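Local coordinates for 3-phytase (Klebsiella pneumoniae, PDB 2WNH), which probably hydrolyses phytate (inositol hexakisphosphate), starting at the 3-phosphate, as a phosphatase of the histidine acid phosphatase family, at residues Glu21-Gly26 and Arg102-Ala107; Asn268-Gly273 and Leu285-His290; Ala127-Gln132 and Pro398-Val403. The protein carries 3 engineered substitutions. All coordinates share one frame; numbering follows the deposited sequence.

Interaction 1: residues Glu21-Gly26 and Arg102-Ala107; sequences ELSRHG and RATAQA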
loop_
_atom_site.group_PDB
_atom_site.type_symbol
_atom_site.label_atom_id
_atom_site.label_comp_id
_atom_site.label_asym_id
_atom_site.label_seq_id
_atom_site.Cartn_x
_atom_site.Cartn_y
_atom_site.Cartn_z
ATOM N N GLU B 21 5.802 11.886 26.529
ATOM C CA GLU B 21 7.153 11.642 26.031
ATOM C C GLU B 21 7.963 12.933 25.878
ATOM O O GLU B 21 7.447 13.960 25.372
ATOM C CB GLU B 21 7.058 10.934 24.676
ATOM C CG GLU B 21 8.398 10.578 24.048
ATOM C CD GLU B 21 8.246 9.617 22.883
ATOM O OE1 GLU B 21 7.152 9.549 22.307
ATOM O OE2 GLU B 21 9.214 8.885 22.583
ATOM N N LEU B 22 9.218 12.860 26.344
ATOM C CA LEU B 22 10.194 13.944 26.223
ATOM C C LEU B 22 11.356 13.442 25.369
ATOM O O LEU B 22 12.170 12.645 25.839
ATOM C CB LEU B 22 10.697 14.386 27.621
ATOM C CG LEU B 22 11.781 15.496 27.614
ATOM C CD1 LEU B 22 11.258 16.814 26.994
ATOM C CD2 LEU B 22 12.348 15.746 29.017
ATOM N N SER B 23 11.447 13.953 24.141
ATOM C CA SER B 23 12.418 13.521 23.157
ATOM C C SER B 23 13.534 14.543 23.023
ATOM O O SER B 23 13.273 15.746 23.088
ATOM C CB SER B 23 11.737 13.408 21.791
ATOM O OG SER B 23 12.653 12.973 20.781
ATOM N N ARG B 24 14.757 14.062 22.781
ATOM C CA ARG B 24 15.844 14.927 22.352
ATOM C C ARG B 24 15.645 15.163 20.867
ATOM O O ARG B 24 15.080 14.311 20.158
ATOM C CB ARG B 24 17.217 14.247 22.579
ATOM C CG ARG B 24 18.391 15.199 22.335
ATOM C CD ARG B 24 19.753 14.499 22.367
ATOM N NE ARG B 24 20.793 15.444 21.894
ATOM C CZ ARG B 24 22.068 15.129 21.653
ATOM N NH1 ARG B 24 22.507 13.895 21.862
ATOM N NH2 ARG B 24 22.905 16.057 21.176
ATOM N N HIS B 25 16.125 16.300 20.383
ATOM C CA HIS B 25 16.200 16.486 18.931
ATOM C C HIS B 25 17.100 15.408 18.292
ATOM O O HIS B 25 17.869 14.720 18.981
ATOM C CB HIS B 25 16.678 17.901 18.617
ATOM C CG HIS B 25 18.021 18.210 19.190
ATOM N ND1 HIS B 25 19.190 17.675 18.689
ATOM C CD2 HIS B 25 18.379 19.001 20.232
ATOM C CE1 HIS B 25 20.214 18.125 19.399
ATOM N NE2 HIS B 25 19.748 18.929 20.341
ATOM N N GLY B 26 16.950 15.223 16.985
ATOM C CA GLY B 26 17.790 14.290 16.240
ATOM C C GLY B 26 19.181 14.847 15.968
ATOM O O GLY B 26 19.568 15.899 16.498
ATOM N N ARG B 102 11.937 21.762 16.366
ATOM C CA ARG B 102 10.745 21.795 15.499
ATOM C C ARG B 102 10.829 20.692 14.428
ATOM O O ARG B 102 9.864 19.940 14.211
ATOM C CB ARG B 102 10.558 23.175 14.862
ATOM C CG ARG B 102 10.120 24.229 15.892
ATOM C CD ARG B 102 9.878 25.571 15.201
ATOM N NE ARG B 102 11.097 26.193 14.707
ATOM C CZ ARG B 102 11.318 26.552 13.439
ATOM N NH1 ARG B 102 10.394 26.351 12.502
ATOM N NH2 ARG B 102 12.479 27.118 13.110
ATOM N N ALA B 103 11.987 20.570 13.776
ATOM C CA ALA B 103 12.085 19.618 12.666
ATOM C C ALA B 103 12.029 18.174 13.204
ATOM O O ALA B 103 11.447 17.296 12.566
ATOM C CB ALA B 103 13.357 19.855 11.869
ATOM N N THR B 104 12.604 17.936 14.373
ATOM C CA THR B 104 12.541 16.614 15.007
ATOM C C THR B 104 11.087 16.230 15.354
ATOM O O THR B 104 10.633 15.084 15.106
ATOM C CB THR B 104 13.412 16.567 16.283
ATOM O OG1 THR B 104 14.787 16.707 15.901
ATOM C CG2 THR B 104 13.218 15.254 17.031
ATOM N N ALA B 105 10.358 17.191 15.908
ATOM C CA ALA B 105 8.935 16.992 16.200
ATOM C C ALA B 105 8.163 16.654 14.914
ATOM O O ALA B 105 7.342 15.742 14.924
ATOM C CB ALA B 105 8.366 18.231 16.868
ATOM N N GLN B 106 8.397 17.404 13.837
ATOM C CA GLN B 106 7.800 17.058 12.533
ATOM C C GLN B 106 8.150 15.630 12.098
ATOM O O GLN B 106 7.259 14.872 11.694
ATOM C CB GLN B 106 8.228 18.065 11.456
ATOM C CG GLN B 106 7.664 19.478 11.688
ATOM C CD GLN B 106 8.161 20.439 10.646
ATOM O OE1 GLN B 106 7.416 21.316 10.158
ATOM N NE2 GLN B 106 9.409 20.279 10.278
ATOM N N ALA B 107 9.426 15.255 12.216
ATOM C CA ALA B 107 9.872 13.902 11.837
ATOM C C ALA B 107 9.148 12.808 12.607
ATOM O O ALA B 107 8.781 11.777 12.016
ATOM C CB ALA B 107 11.399 13.760 11.984
#
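Thr104, on helix 99-112, presses its branched side chain against the loop residues His25 and Gly26, where strand 14-24 runs out. Its CB lies 3.8 Å from His25 CA, and the two branches then divide the work. The hydroxyl, anti to the carbonyl carbon of Thr104 (chi1 -66°), reaches the peptide: Gly26 N donates to Thr104 OG1 at 2.8 Å in an almost straight bond (170°). Thr104 OG1 passes its own proton back to Arg100 O, one helical turn earlier. The methyl lies against the backbone, with Thr104 CG2 3.7 Å from His25 CA and beside Arg24 O, and Val288 of the central sheet packs on it as well. Within this loop, His25 ND1 donates to Gly26 O at 2.8 Å, and this carbonyl lies exactly in the ring plane and offers a lone pair. Arg24 CG sits over one ring face. Arg24-His25-Gly26 opens the RHGxRxP signature of histidine acid phosphatases, whose histidine accepts the phosphoryl group in characterised relatives. A buried hydroxyl employed as both acceptor and donor thus ties the peptide after His25 to the helix, while Gly26 O limits rotation of the imidazole.

Interaction 2: residues Asn268-Gly273 and Leu285-His290; sequences NAMLDG and LLLVAH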
loop_
_atom_site.group_PDB
_atom_site.type_symbol
_atom_site.label_atom_id
_atom_site.label_comp_id
_atom_site.label_asym_id
_atom_site.label_seq_id
_atom_site.Cartn_x
_atom_site.Cartn_y
_atom_site.Cartn_z
ATOM N N ASN B 268 7.496 18.687 36.552
ATOM C CA ASN B 268 6.151 18.940 37.064
ATOM C C ASN B 268 5.052 18.848 35.986
ATOM O O ASN B 268 3.973 18.241 36.227
ATOM C CB ASN B 268 6.089 20.292 37.762
ATOM C CG ASN B 268 4.778 20.498 38.473
ATOM O OD1 ASN B 268 4.395 19.707 39.349
ATOM N ND2 ASN B 268 4.069 21.541 38.087
ATOM N N ALA B 269 5.324 19.467 34.833
ATOM C CA ALA B 269 4.417 19.464 33.675
ATOM C C ALA B 269 4.188 18.045 33.164
ATOM O O ALA B 269 3.051 17.668 32.792
ATOM C CB ALA B 269 4.945 20.353 32.565
ATOM N N MET B 270 5.259 17.256 33.148
ATOM C CA MET B 270 5.201 15.862 32.682
ATOM C C MET B 270 4.408 14.963 33.618
ATOM O O MET B 270 3.594 14.159 33.158
ATOM C CB MET B 270 6.625 15.301 32.457
ATOM C CG MET B 270 7.329 15.875 31.230
ATOM S SD MET B 270 9.060 15.374 31.198
ATOM C CE MET B 270 8.944 13.615 30.878
ATOM N N LEU B 271 4.649 15.074 34.929
ATOM C CA LEU B 271 3.888 14.280 35.912
ATOM C C LEU B 271 2.384 14.650 35.931
ATOM O O LEU B 271 1.520 13.769 35.977
ATOM C CB LEU B 271 4.465 14.412 37.327
ATOM C CG LEU B 271 5.894 13.887 37.511
ATOM C CD1 LEU B 271 6.372 14.306 38.876
ATOM C CD2 LEU B 271 5.914 12.351 37.335
ATOM N N ASP B 272 2.087 15.947 35.868
ATOM C CA ASP B 272 0.708 16.417 35.738
ATOM C C ASP B 272 0.114 15.924 34.421
ATOM O O ASP B 272 -1.063 15.561 34.363
ATOM C CB ASP B 272 0.665 17.942 35.799
ATOM C CG ASP B 272 0.717 18.464 37.229
ATOM O OD1 ASP B 272 0.626 17.645 38.180
ATOM O OD2 ASP B 272 0.821 19.697 37.400
ATOM N N GLY B 273 0.936 15.882 33.373
ATOM C CA GLY B 273 0.438 15.446 32.068
ATOM C C GLY B 273 0.044 13.972 31.992
ATOM O O GLY B 273 -0.755 13.592 31.144
ATOM N N LEU B 285 1.122 12.945 24.665
ATOM C CA LEU B 285 1.703 14.283 24.775
ATOM C C LEU B 285 3.154 14.087 24.419
ATOM O O LEU B 285 3.843 13.280 25.037
ATOM C CB LEU B 285 1.597 14.814 26.209
ATOM C CG LEU B 285 2.202 16.202 26.492
ATOM C CD1 LEU B 285 1.492 17.278 25.664
ATOM C CD2 LEU B 285 2.105 16.510 28.026
ATOM N N LEU B 286 3.584 14.801 23.393
ATOM C CA LEU B 286 4.939 14.654 22.878
ATOM C C LEU B 286 5.635 16.020 22.962
ATOM O O LEU B 286 5.202 17.006 22.338
ATOM C CB LEU B 286 4.901 14.116 21.435
ATOM C CG LEU B 286 6.232 14.118 20.680
ATOM C CD1 LEU B 286 7.251 13.250 21.427
ATOM C CD2 LEU B 286 6.081 13.598 19.233
ATOM N N LEU B 287 6.703 16.046 23.761
ATOM C CA LEU B 287 7.526 17.228 23.998
ATOM C C LEU B 287 8.896 16.982 23.377
ATOM O O LEU B 287 9.499 15.932 23.576
ATOM C CB LEU B 287 7.702 17.453 25.500
ATOM C CG LEU B 287 6.429 17.468 26.355
ATOM C CD1 LEU B 287 6.817 17.681 27.826
ATOM C CD2 LEU B 287 5.469 18.551 25.886
ATOM N N VAL B 288 9.398 17.972 22.649
ATOM C CA VAL B 288 10.654 17.783 21.950
ATOM C C VAL B 288 11.590 18.936 22.327
ATOM O O VAL B 288 11.293 20.109 22.056
ATOM C CB VAL B 288 10.433 17.658 20.417
ATOM C CG1 VAL B 288 11.753 17.349 19.708
ATOM C CG2 VAL B 288 9.402 16.516 20.109
ATOM N N ALA B 289 12.713 18.571 22.934
ATOM C CA ALA B 289 13.659 19.559 23.457
ATOM C C ALA B 289 15.101 19.046 23.373
ATOM O O ALA B 289 15.501 18.435 22.377
ATOM C CB ALA B 289 13.274 19.974 24.889
ATOM N N HIS B 290 15.872 19.277 24.424
ATOM C CA HIS B 290 17.332 19.151 24.349
ATOM C C HIS B 290 17.824 18.150 25.381
ATOM O O HIS B 290 17.113 17.814 26.336
ATOM C CB HIS B 290 17.983 20.549 24.491
ATOM C CG HIS B 290 17.331 21.591 23.629
ATOM N ND1 HIS B 290 17.795 21.923 22.370
ATOM C CD2 HIS B 290 16.205 22.326 23.818
ATOM C CE1 HIS B 290 16.999 22.835 21.835
ATOM N NE2 HIS B 290 16.028 23.098 22.695
#
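Leu287 and Met270 meet between strand 284-289 and helix 256-274, with Leu287 CD1 3.9 Å from Met270 CG. The two side chains cross obliquely. Leu287 points from its strand toward the helix, and CG anti to the carbonyl carbon (chi1 -51°) carries the CD1 methyl onto the methylene part of the methionine. Beyond CG, Met270 bends at its last torsion (69°) and lies against Val20 and Leu22 of the adjacent strand 14-24, so that one side chain spans two strands. Helix 256-274 comes immediately before strand 284-289 in the chain and packs on one face of the central sheet, in which this strand runs parallel to its neighbours 14-24 and 91-95; helix 99-112 lies on the other face, against Leu286 and Val288, giving the alpha/beta/alpha layering of the histidine phosphatase core. Leu285, two residues before Leu287 and on the same face of the strand, turns its CD2 methyl to the last turn of the helix, 4.5 Å from Gly273 CA. With no side chain in between, this methyl faces the helix backbone directly. Gly273 O accepts a hydrogen bond from Lys18 NZ, while Leu285 also packs against Met402 from the C-terminal part of the chain.

Interaction 3: residues Ala127-Gln132 and Pro398-Val403; sequences ADPLFQ and PAVAMV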
loop_
_atom_site.group_PDB
_atom_site.type_symbol
_atom_site.label_atom_id
_atom_site.label_comp_id
_atom_site.label_asym_id
_atom_site.label_seq_id
_atom_site.Cartn_x
_atom_site.Cartn_y
_atom_site.Cartn_z
ATOM N N ALA B 127 11.753 31.671 23.324
ATOM C CA ALA B 127 11.837 31.083 24.655
ATOM C C ALA B 127 10.521 30.455 25.118
ATOM O O ALA B 127 9.481 31.125 25.193
ATOM C CB ALA B 127 12.331 32.129 25.681
ATOM N N ASP B 128 10.586 29.166 25.447
ATOM C CA ASP B 128 9.455 28.407 25.953
ATOM C C ASP B 128 9.764 28.132 27.416
ATOM O O ASP B 128 10.827 27.628 27.710
ATOM C CB ASP B 128 9.333 27.095 25.155
ATOM C CG ASP B 128 8.166 26.211 25.602
ATOM O OD1 ASP B 128 7.887 26.092 26.820
ATOM O OD2 ASP B 128 7.546 25.598 24.702
ATOM N N PRO B 129 8.839 28.467 28.340
ATOM C CA PRO B 129 9.128 28.324 29.780
ATOM C C PRO B 129 9.314 26.882 30.295
ATOM O O PRO B 129 9.781 26.685 31.409
ATOM C CB PRO B 129 7.906 28.970 30.444
ATOM C CG PRO B 129 6.811 28.793 29.457
ATOM C CD PRO B 129 7.468 28.972 28.111
ATOM N N LEU B 130 8.979 25.878 29.485
ATOM C CA LEU B 130 9.291 24.501 29.842
ATOM C C LEU B 130 10.739 24.139 29.523
ATOM O O LEU B 130 11.291 23.237 30.136
ATOM C CB LEU B 130 8.402 23.547 29.049
ATOM C CG LEU B 130 6.913 23.496 29.385
ATOM C CD1 LEU B 130 6.217 22.664 28.307
ATOM C CD2 LEU B 130 6.694 22.897 30.795
ATOM N N PHE B 131 11.327 24.838 28.553
ATOM C CA PHE B 131 12.604 24.434 27.967
ATOM C C PHE B 131 13.766 25.434 28.134
ATOM O O PHE B 131 14.844 25.052 28.572
ATOM C CB PHE B 131 12.409 24.105 26.480
ATOM C CG PHE B 131 11.284 23.128 26.203
ATOM C CD1 PHE B 131 11.213 21.893 26.845
ATOM C CD2 PHE B 131 10.311 23.447 25.252
ATOM C CE1 PHE B 131 10.166 21.001 26.564
ATOM C CE2 PHE B 131 9.291 22.550 24.947
ATOM C CZ PHE B 131 9.205 21.344 25.609
ATOM N N GLN B 132 13.534 26.695 27.766
ATOM C CA GLN B 132 14.525 27.774 27.910
ATOM C C GLN B 132 14.354 28.377 29.297
ATOM O O GLN B 132 14.046 29.562 29.447
ATOM C CB GLN B 132 14.316 28.837 26.822
ATOM C CG GLN B 132 14.827 28.414 25.440
ATOM C CD GLN B 132 13.963 27.342 24.767
ATOM O OE1 GLN B 132 12.740 27.460 24.738
ATOM N NE2 GLN B 132 14.603 26.290 24.231
ATOM N N PRO B 398 6.435 26.559 38.427
ATOM C CA PRO B 398 5.158 27.227 38.210
ATOM C C PRO B 398 4.304 26.436 37.223
ATOM O O PRO B 398 4.844 25.697 36.388
ATOM C CB PRO B 398 5.561 28.569 37.579
ATOM C CG PRO B 398 6.859 28.294 36.903
ATOM C CD PRO B 398 7.552 27.303 37.807
ATOM N N ALA B 399 2.986 26.575 37.331
ATOM C CA ALA B 399 2.086 25.945 36.370
ATOM C C ALA B 399 2.308 26.554 34.987
ATOM O O ALA B 399 2.485 27.771 34.853
ATOM C CB ALA B 399 0.641 26.133 36.798
ATOM N N VAL B 400 2.292 25.704 33.958
ATOM C CA VAL B 400 2.437 26.151 32.583
ATOM C C VAL B 400 1.213 25.590 31.883
ATOM O O VAL B 400 0.918 24.419 32.044
ATOM C CB VAL B 400 3.714 25.555 31.922
ATOM C CG1 VAL B 400 3.789 25.890 30.416
ATOM C CG2 VAL B 400 4.965 26.044 32.636
ATOM N N ALA B 401 0.497 26.426 31.139
ATOM C CA ALA B 401 -0.560 25.929 30.241
ATOM C C ALA B 401 0.136 25.119 29.144
ATOM O O ALA B 401 0.898 25.687 28.350
ATOM C CB ALA B 401 -1.298 27.081 29.607
ATOM N N MET B 402 -0.159 23.819 29.068
ATOM C CA MET B 402 0.477 22.941 28.075
ATOM C C MET B 402 0.059 23.274 26.646
ATOM O O MET B 402 0.879 23.241 25.714
ATOM C CB MET B 402 0.200 21.461 28.411
ATOM C CG MET B 402 0.921 20.493 27.493
ATOM S SD MET B 402 2.735 20.684 27.446
ATOM C CE MET B 402 3.145 20.234 29.128
ATOM N N VAL B 403 -1.211 23.618 26.461
ATOM C CA VAL B 403 -1.653 24.055 25.147
ATOM C C VAL B 403 -1.241 25.497 24.908
ATOM O O VAL B 403 -1.777 26.418 25.531
ATOM C CB VAL B 403 -3.171 23.903 24.939
ATOM C CG1 VAL B 403 -3.550 24.399 23.528
ATOM C CG2 VAL B 403 -3.575 22.447 25.120
#
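Leu130 and Val400 bring two irregular loops side by side, their CA atoms 7.6 Å apart, and the gap is bridged by side chains alone. Leu130 is central. CG stands anti to the carbonyl carbon (chi1 -70°) and leads the side chain toward the tail; from there the two methyls diverge: CD2 rests on Val400, 4.0 Å from Val400 CG2, whereas CD1 meets the end of Met402, 4.0 Å from Met402 CE. The leucine lies aslant to the valine but nearly at right angles to the methionine, whose chain folds back at chi2 and chi3 to present both sulfur and methyl. Pro129 extends the apolar patch at its more open border, with Pro129 CG 4.3 Å from Val400 CG1.

The loop 127-132 is braced from within. Leu130 N donates to Asp128 OD1 at 2.9 Å, closing an Asx turn; Gln132 OE1 accepts from Asp128 N at 2.8 Å, on a lone pair in the carbonyl plane. Phe131 turns one ring face to Leu130 CB, which stands 3.8 Å above the ring centre.

Arg94, on strand 91-95, joins both loops: its NH2 forms a salt bridge with Asp128 OD1, and its NH1 donates to the carbonyls of Ala401 and Met402. The charge of the carboxylate is thus probably compensated beside the apolar patch. Helix 256-274 supplies Val265 against Val400 and Ala269 against both Leu130 and Met402, while strand 284-289 offers Leu285 and Leu287 to Met402, so the C-terminal tail lies across the helix and the sheet it packs on.

Interactions 1 and 2 share the central sheet, their centres about 12 Å apart: strands 14-24 and 284-289 are joined by probable backbone hydrogen bonds such as Glu21 O to Leu287 N, 2.7 Å. At the ends of these strands His25 CD2 and His290 ND1 come within 3.7 Å, bringing together the RHG segment and the histidine before Asp291, which in this family form the active site. Interaction 3 lies about 10 Å, centre to centre, from interaction 2 and extends it outward, with Ala269 CB 3.6 Å from Leu130 CD2 and Leu287 CD2 3.8 Å from Met402 SD. Interactions 1 and 3, centres about 17 Å apart, do not touch.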